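Local coordinates for phosphoglycerate kinase (Coxiella burnetii, PDB 4NG4), which catalyses the reversible transfer of a phosphate group between ATP and 3-phosphoglycerate in glycolysis, at residues 28-33 / 68-73; 104-109 / 138-143; 127-132 / 157-162; 144-149 / 171-176. One frame throughout, in Å; residues are numbered along the deposited sequence.

All four contacts lie in the half of the protein that probably binds 3-phosphoglycerate, while ADP sits in the other half, among residues 201 to 359. Contacts 1 and 4 share one parallel sheet: strand 26-31 lies between strands 64-69 and 146-149, and 171-174 forms the edge beyond. Contact 2 packs a loop on helix 134-142, and contact 3 sets a turn against the start of helix 160-168. Contact 1 closes before the others open; contact 3 interleaves with both 2 and 4. Their centres are 12 to 17 Å apart, contacts 1 and 3 lying closest, where Arg30 meets Ser161. Together they link the sheet to its helices and to the predicted substrate loops.

Contact 1: 28-33 / 68-73; sequences MIREDL and LSHLGR
Arg30 and His70 meet where two parallel strands run out into loops. The arginine leaves strand 26-31 with CG anti to its backbone N (chi1 180°) and bends at chi2 (74°), which turns CD across the neighbouring Leu68. From there NH1 donates to His70 ND1 at 3.2 Å. The bond lies close to the plane of both groups, although guanidinium and imidazole are turned 61° against each other. NE bonds to Ser161 OG, so the guanidinium is held through more than one of its nitrogens. Next to ND1 on the ring, His70 CE1 lies 3.3 Å from Asp32 OD1; that oxygen also has a long, weak ion pair with Arg47. Ser69 OG accepts a hydrogen bond from Leu33 N at 2.9 Å and lies 3.0 Å from Glu31 O, while CB and CG of Leu33 pack beside the hydroxyl. Further back along the strands, backbone bonds from Leu68 N to Ile29 O and from Glu31 N to Leu68 O, both 2.7 Å, join the two. Loops at the carboxyl ends of parallel strands are where alpha/beta folds commonly place their binding sites, and this cluster, holding Asp32, Leu33 and His70, is predicted to bind the substrate.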
# COMPACT_ATOMS: atom_id res chain seq x y z
N MET A 28 -7.29 -9.51 -21.64
CA MET A 28 -8.10 -8.84 -20.64
C MET A 28 -7.18 -8.35 -19.51
O MET A 28 -6.64 -9.16 -18.75
CB MET A 28 -9.15 -9.82 -20.12
CG MET A 28 -10.44 -9.18 -19.66
SD MET A 28 -11.68 -10.43 -19.26
CE MET A 28 -13.11 -9.73 -20.09
N ILE A 29 -6.97 -7.04 -19.45
CA ILE A 29 -6.08 -6.43 -18.46
C ILE A 29 -6.89 -5.76 -17.34
O ILE A 29 -7.58 -4.78 -17.58
CB ILE A 29 -5.18 -5.36 -19.10
CG1 ILE A 29 -4.39 -5.95 -20.27
CG2 ILE A 29 -4.21 -4.78 -18.08
CD1 ILE A 29 -3.68 -4.90 -21.08
N ARG A 30 -6.77 -6.29 -16.13
CA ARG A 30 -7.39 -5.67 -14.96
C ARG A 30 -6.45 -4.60 -14.42
O ARG A 30 -5.34 -4.88 -13.95
CB ARG A 30 -7.67 -6.72 -13.87
CG ARG A 30 -8.32 -6.16 -12.58
CD ARG A 30 -9.77 -5.82 -12.76
NE ARG A 30 -10.46 -5.61 -11.50
CZ ARG A 30 -10.46 -4.47 -10.80
NH1 ARG A 30 -9.78 -3.41 -11.22
NH2 ARG A 30 -11.12 -4.41 -9.65
N GLU A 31 -6.93 -3.36 -14.46
CA GLU A 31 -6.17 -2.22 -13.98
C GLU A 31 -6.93 -1.50 -12.85
O GLU A 31 -8.11 -1.73 -12.63
CB GLU A 31 -5.91 -1.26 -15.14
CG GLU A 31 -5.14 -1.86 -16.31
CD GLU A 31 -3.64 -1.88 -16.10
OE1 GLU A 31 -3.18 -1.34 -15.08
OE2 GLU A 31 -2.92 -2.43 -16.97
N ASP A 32 -6.20 -0.64 -12.14
CA ASP A 32 -6.74 0.24 -11.10
C ASP A 32 -6.77 1.64 -11.72
O ASP A 32 -5.82 2.39 -11.62
CB ASP A 32 -5.87 0.18 -9.84
CG ASP A 32 -6.40 1.05 -8.69
OD1 ASP A 32 -7.47 1.70 -8.82
OD2 ASP A 32 -5.75 1.10 -7.63
N LEU A 33 -7.87 1.94 -12.38
CA LEU A 33 -8.12 3.25 -12.98
C LEU A 33 -9.13 4.04 -12.13
O LEU A 33 -9.78 4.94 -12.64
CB LEU A 33 -8.65 3.07 -14.41
CG LEU A 33 -7.90 2.02 -15.25
CD1 LEU A 33 -8.41 2.02 -16.70
CD2 LEU A 33 -6.39 2.24 -15.21
N LEU A 68 -9.95 -3.58 -18.10
CA LEU A 68 -10.93 -3.84 -17.05
C LEU A 68 -10.59 -3.01 -15.79
O LEU A 68 -9.42 -2.91 -15.42
CB LEU A 68 -10.91 -5.33 -16.74
CG LEU A 68 -12.23 -6.00 -16.38
CD1 LEU A 68 -13.30 -5.85 -17.49
CD2 LEU A 68 -11.93 -7.45 -16.07
N SER A 69 -11.58 -2.38 -15.17
CA SER A 69 -11.34 -1.59 -13.96
C SER A 69 -12.57 -1.34 -13.11
O SER A 69 -13.71 -1.51 -13.55
CB SER A 69 -10.71 -0.23 -14.29
OG SER A 69 -10.23 0.38 -13.10
N HIS A 70 -12.32 -0.95 -11.86
CA HIS A 70 -13.39 -0.58 -10.97
C HIS A 70 -13.43 0.94 -10.91
O HIS A 70 -12.54 1.60 -11.44
CB HIS A 70 -13.22 -1.22 -9.58
CG HIS A 70 -12.03 -0.73 -8.82
ND1 HIS A 70 -10.74 -1.13 -9.12
CD2 HIS A 70 -11.93 0.13 -7.78
CE1 HIS A 70 -9.90 -0.54 -8.28
NE2 HIS A 70 -10.60 0.24 -7.47
N LEU A 71 -14.49 1.50 -10.32
CA LEU A 71 -14.60 2.94 -10.08
C LEU A 71 -15.60 3.16 -8.97
O LEU A 71 -16.75 2.78 -9.09
CB LEU A 71 -15.03 3.68 -11.34
CG LEU A 71 -14.86 5.20 -11.36
CD1 LEU A 71 -15.39 5.77 -12.68
CD2 LEU A 71 -15.57 5.85 -10.22
N GLY A 72 -15.15 3.76 -7.88
CA GLY A 72 -16.01 3.99 -6.73
C GLY A 72 -16.64 2.73 -6.15
O GLY A 72 -16.10 1.62 -6.27
N ARG A 73 -17.79 2.91 -5.51
CA ARG A 73 -18.60 1.83 -4.99
C ARG A 73 -20.06 2.02 -5.42
O ARG A 73 -20.85 2.64 -4.70
CB ARG A 73 -18.49 1.79 -3.48
CG ARG A 73 -17.09 1.46 -2.99
CD ARG A 73 -16.99 1.47 -1.48
NE ARG A 73 -15.60 1.38 -1.04
CZ ARG A 73 -14.87 0.27 -1.03
NH1 ARG A 73 -15.37 -0.89 -1.45
NH2 ARG A 73 -13.62 0.30 -0.61

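Contact 2: 104-109 / 138-143; sequences NDWLKG and KRMAEL
Arg139 reaches from helix 134-142 toward the short 3-10 segment 106-108, and its NE comes within 4.1 Å of Leu107 CD2. The two side chains pass each other obliquely in a loose contact of aliphatic carbon with the inner end of the guanidinium. Arg139 NH1 has a long, weak ion pair with Glu135 one turn back in the helix. Met140 follows with a different approach. CG is anti to the carbonyl carbon (chi1 -65°) and the chain is extended beyond it, which carries the methyl group to the outer rim of the Trp106 indole, CE lying 3.6 Å from CH2. SD stands 5.5 Å from the centroid of the six-membered ring and 88° off its normal, a Met-aromatic contact made at the edge. One face of the same indole is covered from within its own segment by Leu107 CG, over the ring centre. This is helix-to-loop packing in the parallel alpha/beta fold of the domain: the loop runs between strands 102-103 and 117-120, and the helix leads into strand 146-149. Met140 also touches Val165 of helix 160-168. After the helix ends, Leu143 spreads its two methyls over the loop. CD1 sits 3.5 Å from Trp106 CE3, again at the ring edge, and equally near Trp106 O. CD2 lies 3.3 Å from Leu107 O and packs on Gly109 CA, at the turn that Gly109 N closes by its bond to Trp106 O.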
# COMPACT_ATOMS: atom_id res chain seq x y z
N ASN A 104 -20.18 -1.21 -22.98
CA ASN A 104 -21.13 -1.28 -21.89
C ASN A 104 -21.72 -2.66 -21.64
O ASN A 104 -21.84 -3.08 -20.47
CB ASN A 104 -22.26 -0.30 -22.17
CG ASN A 104 -23.01 0.05 -20.94
OD1 ASN A 104 -23.76 -0.77 -20.40
ND2 ASN A 104 -22.78 1.26 -20.45
N ASP A 105 -22.13 -3.34 -22.72
CA ASP A 105 -22.70 -4.69 -22.63
C ASP A 105 -21.61 -5.73 -22.90
O ASP A 105 -21.79 -6.67 -23.67
CB ASP A 105 -23.89 -4.85 -23.61
CG ASP A 105 -23.55 -4.41 -25.04
OD1 ASP A 105 -22.37 -4.10 -25.31
OD2 ASP A 105 -24.47 -4.37 -25.89
N TRP A 106 -20.47 -5.57 -22.24
CA TRP A 106 -19.27 -6.33 -22.61
C TRP A 106 -19.31 -7.83 -22.28
O TRP A 106 -18.52 -8.59 -22.84
CB TRP A 106 -18.00 -5.68 -22.03
CG TRP A 106 -17.93 -5.58 -20.53
CD1 TRP A 106 -18.34 -4.53 -19.75
CD2 TRP A 106 -17.38 -6.54 -19.63
NE1 TRP A 106 -18.09 -4.79 -18.43
CE2 TRP A 106 -17.50 -6.02 -18.32
CE3 TRP A 106 -16.81 -7.80 -19.80
CZ2 TRP A 106 -17.08 -6.72 -17.19
CZ3 TRP A 106 -16.37 -8.50 -18.67
CH2 TRP A 106 -16.52 -7.96 -17.39
N LEU A 107 -20.21 -8.25 -21.40
CA LEU A 107 -20.25 -9.64 -20.93
C LEU A 107 -20.71 -10.61 -21.98
O LEU A 107 -20.30 -11.77 -21.97
CB LEU A 107 -21.16 -9.80 -19.71
CG LEU A 107 -20.72 -9.07 -18.45
CD1 LEU A 107 -21.47 -7.73 -18.32
CD2 LEU A 107 -20.99 -9.97 -17.26
N LYS A 108 -21.58 -10.14 -22.88
CA LYS A 108 -22.09 -10.95 -23.99
C LYS A 108 -21.10 -11.02 -25.17
O LYS A 108 -21.38 -11.71 -26.16
CB LYS A 108 -23.45 -10.43 -24.49
CG LYS A 108 -24.66 -11.13 -23.85
CD LYS A 108 -25.80 -11.33 -24.86
CE LYS A 108 -25.52 -12.47 -25.85
NZ LYS A 108 -26.60 -12.63 -26.88
N GLY A 109 -19.98 -10.32 -25.06
CA GLY A 109 -18.90 -10.41 -26.06
C GLY A 109 -18.58 -9.08 -26.70
O GLY A 109 -19.41 -8.16 -26.67
N LYS A 138 -16.66 -17.34 -14.60
CA LYS A 138 -16.54 -18.20 -15.78
C LYS A 138 -16.88 -17.43 -17.06
O LYS A 138 -16.25 -17.61 -18.09
CB LYS A 138 -17.45 -19.43 -15.64
CG LYS A 138 -16.94 -20.46 -14.66
CD LYS A 138 -18.02 -21.47 -14.30
CE LYS A 138 -17.45 -22.64 -13.50
NZ LYS A 138 -18.50 -23.58 -13.00
N ARG A 139 -17.86 -16.54 -16.97
CA ARG A 139 -18.32 -15.75 -18.11
C ARG A 139 -17.25 -14.75 -18.54
O ARG A 139 -17.03 -14.54 -19.73
CB ARG A 139 -19.62 -15.03 -17.76
CG ARG A 139 -20.55 -14.78 -18.94
CD ARG A 139 -22.02 -14.74 -18.47
NE ARG A 139 -22.22 -13.87 -17.31
CZ ARG A 139 -23.31 -13.85 -16.53
NH1 ARG A 139 -24.33 -14.67 -16.78
NH2 ARG A 139 -23.38 -13.01 -15.50
N MET A 140 -16.61 -14.11 -17.56
CA MET A 140 -15.47 -13.23 -17.81
C MET A 140 -14.32 -14.00 -18.46
O MET A 140 -13.65 -13.47 -19.34
CB MET A 140 -14.97 -12.58 -16.51
CG MET A 140 -15.96 -11.61 -15.83
SD MET A 140 -15.19 -10.59 -14.54
CE MET A 140 -16.49 -9.46 -14.15
N ALA A 141 -14.12 -15.24 -18.03
CA ALA A 141 -13.05 -16.10 -18.55
C ALA A 141 -13.32 -16.57 -19.97
O ALA A 141 -12.40 -16.84 -20.74
CB ALA A 141 -12.85 -17.29 -17.64
N GLU A 142 -14.61 -16.69 -20.30
CA GLU A 142 -15.08 -17.00 -21.65
C GLU A 142 -14.62 -15.94 -22.65
O GLU A 142 -14.21 -16.26 -23.76
CB GLU A 142 -16.62 -17.06 -21.64
CG GLU A 142 -17.25 -18.06 -22.60
CD GLU A 142 -17.00 -19.51 -22.21
OE1 GLU A 142 -16.40 -19.76 -21.14
OE2 GLU A 142 -17.39 -20.41 -22.98
N LEU A 143 -14.67 -14.67 -22.23
CA LEU A 143 -14.43 -13.51 -23.11
C LEU A 143 -12.97 -13.27 -23.52
O LEU A 143 -12.71 -12.37 -24.32
CB LEU A 143 -14.98 -12.23 -22.45
CG LEU A 143 -16.48 -12.18 -22.11
CD1 LEU A 143 -16.74 -11.07 -21.10
CD2 LEU A 143 -17.34 -11.98 -23.36

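Contact 3: 127-132 / 157-162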
# COMPACT_ATOMS: atom_id res chain seq x y z
N LYS A 127 -23.86 -7.52 -10.93
CA LYS A 127 -24.36 -8.49 -9.93
C LYS A 127 -23.31 -9.61 -9.78
O LYS A 127 -23.10 -10.39 -10.73
CB LYS A 127 -25.69 -9.13 -10.37
CG LYS A 127 -26.98 -8.44 -9.89
CD LYS A 127 -28.21 -9.29 -10.30
CE LYS A 127 -29.53 -8.82 -9.68
NZ LYS A 127 -30.40 -8.09 -10.65
N GLY A 128 -22.65 -9.65 -8.61
CA GLY A 128 -21.76 -10.76 -8.26
C GLY A 128 -20.26 -10.51 -8.18
O GLY A 128 -19.50 -11.39 -7.80
N GLU A 129 -19.83 -9.30 -8.53
CA GLU A 129 -18.41 -8.94 -8.45
C GLU A 129 -17.88 -9.08 -7.03
O GLU A 129 -16.88 -9.77 -6.79
CB GLU A 129 -18.19 -7.50 -8.94
CG GLU A 129 -16.84 -6.88 -8.56
CD GLU A 129 -15.67 -7.40 -9.38
OE1 GLU A 129 -14.79 -6.59 -9.73
OE2 GLU A 129 -15.63 -8.62 -9.70
N ASN A 130 -18.54 -8.42 -6.09
CA ASN A 130 -18.09 -8.43 -4.70
C ASN A 130 -18.08 -9.82 -3.98
O ASN A 130 -17.28 -10.03 -3.07
CB ASN A 130 -18.89 -7.41 -3.89
CG ASN A 130 -18.64 -7.55 -2.45
OD1 ASN A 130 -17.58 -7.15 -1.97
ND2 ASN A 130 -19.58 -8.17 -1.75
N GLU A 131 -18.94 -10.75 -4.40
CA GLU A 131 -18.96 -12.10 -3.83
C GLU A 131 -18.03 -13.08 -4.57
O GLU A 131 -17.96 -14.26 -4.21
CB GLU A 131 -20.37 -12.69 -3.88
CG GLU A 131 -21.37 -12.16 -2.88
CD GLU A 131 -22.77 -12.70 -3.18
OE1 GLU A 131 -22.88 -13.67 -4.00
OE2 GLU A 131 -23.76 -12.16 -2.62
N ASN A 132 -17.36 -12.61 -5.62
CA ASN A 132 -16.55 -13.50 -6.45
C ASN A 132 -17.36 -14.69 -6.92
O ASN A 132 -16.95 -15.83 -6.79
CB ASN A 132 -15.31 -13.97 -5.69
CG ASN A 132 -14.23 -14.48 -6.61
OD1 ASN A 132 -13.92 -13.88 -7.63
ND2 ASN A 132 -13.62 -15.60 -6.23
N ARG A 157 -8.33 -8.56 -2.04
CA ARG A 157 -9.72 -9.01 -1.91
C ARG A 157 -10.10 -9.92 -3.06
O ARG A 157 -9.63 -9.75 -4.18
CB ARG A 157 -10.69 -7.82 -1.86
CG ARG A 157 -10.44 -6.88 -0.70
CD ARG A 157 -10.80 -7.54 0.64
NE ARG A 157 -10.01 -6.99 1.74
CZ ARG A 157 -10.05 -5.71 2.13
NH1 ARG A 157 -10.84 -4.82 1.53
NH2 ARG A 157 -9.28 -5.32 3.14
N ALA A 158 -10.99 -10.86 -2.76
CA ALA A 158 -11.41 -11.87 -3.72
C ALA A 158 -12.67 -11.38 -4.38
O ALA A 158 -13.72 -11.28 -3.73
CB ALA A 158 -11.65 -13.19 -3.04
N GLN A 159 -12.56 -11.03 -5.65
CA GLN A 159 -13.67 -10.53 -6.42
C GLN A 159 -13.57 -11.08 -7.83
O GLN A 159 -12.47 -11.34 -8.31
CB GLN A 159 -13.66 -9.01 -6.39
CG GLN A 159 -14.13 -8.46 -5.04
CD GLN A 159 -14.20 -6.96 -5.02
OE1 GLN A 159 -13.19 -6.30 -5.19
NE2 GLN A 159 -15.39 -6.41 -4.83
N ALA A 160 -14.71 -11.30 -8.47
CA ALA A 160 -14.77 -11.91 -9.80
C ALA A 160 -13.70 -11.38 -10.76
O ALA A 160 -13.07 -12.13 -11.50
CB ALA A 160 -16.17 -11.69 -10.39
N SER A 161 -13.49 -10.08 -10.73
CA SER A 161 -12.57 -9.39 -11.62
C SER A 161 -11.10 -9.39 -11.18
O SER A 161 -10.22 -9.03 -11.97
CB SER A 161 -13.06 -7.94 -11.84
OG SER A 161 -12.85 -7.11 -10.71
N THR A 162 -10.84 -9.79 -9.92
CA THR A 162 -9.47 -9.87 -9.36
C THR A 162 -9.00 -11.29 -9.03
O THR A 162 -7.79 -11.53 -8.92
CB THR A 162 -9.36 -9.11 -8.04
OG1 THR A 162 -10.14 -9.78 -7.04
CG2 THR A 162 -9.84 -7.67 -8.19
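Gln159 lies against Glu129 and Asn130 where a type I beta turn, Glu129 to Asn132, docks beside the start of helix 160-168. This is a loop-to-helix junction in the alpha/beta domain, close to residues predicted to bind the substrate: Arg157 belongs to that group, and Arg124 approaches the Gln159 side chain. The glutamine can be followed outward. Its CB is 3.3 Å from Glu129 O. CG, anti to the carbonyl carbon (chi1 -75°), stays near the same oxygen at 3.5 Å and also reaches Asn130 CA. The chain is extended beyond CG, which takes CD past that CA, 4.2 Å away. At the tip NE2 lies 3.4 Å from Asn130 CA, with the CG of Glu129 not far off. The Gln159 and Asn130 amides stand nearly perpendicular, 84° apart.

Glu129 O is gripped by two backbone donors: Asn132 N from within the turn, and Ala160 N at 3.1 Å. The carboxylate of Glu129 reaches the first turn of the helix, where its negative charge is probably eased by the N-H of Ser161. The position of Asn132 OD1, modelled too close to the backbone of Gln159, is doubtful. Ser161 OG, whose partner is Arg30, is implausibly near Glu129 OE1 in the model, and that spacing is doubtful too. The other carboxylate oxygen is clearer: Glu129 OE2 accepts a hydrogen bond from Ser161 N at 2.8 Å through its syn lone pair.

Contact 4: 144-149 / 171-176; sequences CDIFVM and LACAGP
Val148 and Cys173 meet through different chi1 settings. The cysteine holds SG between its backbone N and carbonyl carbon (62°), whereas the valine sets CG1 anti to N (-174°), which leaves CG2 beside N and 3.7 Å from that sulfur. Ile146 CG2 touches the sulfur from further back along the strand, and Ile146 lies side by side with Leu171, the two pointing the same way, CG1 to CB 3.9 Å. Val148 CG1 instead rests against Gly175, 3.4 Å from its N. Phe147, Met149, Ala172 and Ala174 take the other face, where Phe147 packs on helix 160-168, the connection of this beta-alpha-beta unit. Between the strands Phe147 N bonds to Leu171 O at 2.8 Å, Cys173 N to Phe147 O at 3.0 Å and Met149 N to Cys173 O at 2.9 Å. Gly175, the N-cap residue of helix 176-190, gives its N to Met149 O at 3.1 Å. Strand 146-149 bonds on its far side to strand 26-31. The chemistry is thus parallel pairing, firm from Phe147 onward and weak at the Asp145 end: backbone bonds fix the register of the edge strand, and aliphatic and sulfur contacts join the strands on the face of Ile146, Val148 and Cys173.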
# COMPACT_ATOMS: atom_id res chain seq x y z
N CYS A 144 -12.03 -14.06 -23.02
CA CYS A 144 -10.62 -13.81 -23.33
C CYS A 144 -9.75 -15.07 -23.44
O CYS A 144 -10.03 -16.10 -22.84
CB CYS A 144 -10.02 -12.87 -22.27
SG CYS A 144 -9.48 -13.75 -20.80
N ASP A 145 -8.68 -14.94 -24.21
CA ASP A 145 -7.64 -15.96 -24.30
C ASP A 145 -6.72 -15.87 -23.08
O ASP A 145 -6.42 -16.87 -22.45
CB ASP A 145 -6.79 -15.78 -25.56
CG ASP A 145 -7.58 -15.98 -26.82
OD1 ASP A 145 -8.04 -17.12 -27.05
OD2 ASP A 145 -7.72 -15.00 -27.60
N ILE A 146 -6.27 -14.64 -22.79
CA ILE A 146 -5.35 -14.39 -21.68
C ILE A 146 -5.90 -13.34 -20.72
O ILE A 146 -6.46 -12.33 -21.16
CB ILE A 146 -3.97 -13.91 -22.18
CG1 ILE A 146 -3.34 -14.92 -23.15
CG2 ILE A 146 -3.03 -13.67 -21.00
CD1 ILE A 146 -2.11 -14.41 -23.81
N PHE A 147 -5.73 -13.59 -19.42
CA PHE A 147 -6.05 -12.60 -18.39
C PHE A 147 -4.78 -12.09 -17.74
O PHE A 147 -3.93 -12.88 -17.34
CB PHE A 147 -6.95 -13.22 -17.32
CG PHE A 147 -7.28 -12.27 -16.19
CD1 PHE A 147 -7.93 -11.07 -16.44
CD2 PHE A 147 -6.93 -12.58 -14.88
CE1 PHE A 147 -8.24 -10.21 -15.42
CE2 PHE A 147 -7.23 -11.71 -13.85
CZ PHE A 147 -7.89 -10.52 -14.12
N VAL A 148 -4.67 -10.77 -17.63
CA VAL A 148 -3.51 -10.12 -17.02
C VAL A 148 -3.95 -9.33 -15.79
O VAL A 148 -4.58 -8.28 -15.92
CB VAL A 148 -2.82 -9.18 -18.02
CG1 VAL A 148 -1.55 -8.63 -17.42
CG2 VAL A 148 -2.51 -9.91 -19.28
N MET A 149 -3.64 -9.86 -14.60
CA MET A 149 -3.88 -9.14 -13.35
C MET A 149 -2.77 -8.14 -13.14
O MET A 149 -1.67 -8.50 -12.72
CB MET A 149 -3.96 -10.09 -12.15
CG MET A 149 -4.22 -9.40 -10.79
SD MET A 149 -5.50 -8.12 -10.84
CE MET A 149 -6.02 -8.06 -9.14
N LEU A 171 -5.47 -18.76 -19.86
CA LEU A 171 -4.10 -18.40 -19.55
C LEU A 171 -4.14 -17.17 -18.62
O LEU A 171 -4.78 -16.17 -18.95
CB LEU A 171 -3.37 -18.11 -20.87
CG LEU A 171 -1.94 -18.63 -21.11
CD1 LEU A 171 -1.60 -19.84 -20.26
CD2 LEU A 171 -1.73 -18.95 -22.60
N ALA A 172 -3.52 -17.26 -17.45
CA ALA A 172 -3.55 -16.15 -16.47
C ALA A 172 -2.14 -15.77 -16.01
O ALA A 172 -1.29 -16.64 -15.81
CB ALA A 172 -4.42 -16.51 -15.28
N CYS A 173 -1.91 -14.47 -15.86
CA CYS A 173 -0.59 -13.94 -15.51
C CYS A 173 -0.70 -12.58 -14.83
O CYS A 173 -1.79 -12.03 -14.67
CB CYS A 173 0.26 -13.82 -16.77
SG CYS A 173 -0.42 -12.68 -17.94
N ALA A 174 0.45 -12.04 -14.42
CA ALA A 174 0.52 -10.71 -13.84
C ALA A 174 1.13 -9.73 -14.85
O ALA A 174 1.98 -10.11 -15.65
CB ALA A 174 1.34 -10.74 -12.56
N GLY A 175 0.67 -8.48 -14.80
CA GLY A 175 1.23 -7.41 -15.62
C GLY A 175 2.46 -6.82 -14.96
O GLY A 175 2.78 -7.18 -13.83
N PRO A 176 3.15 -5.89 -15.65
CA PRO A 176 4.38 -5.27 -15.13
C PRO A 176 4.24 -4.38 -13.88
O PRO A 176 5.18 -4.26 -13.11
CB PRO A 176 4.91 -4.47 -16.33
CG PRO A 176 3.75 -4.23 -17.18
CD PRO A 176 2.83 -5.40 -17.00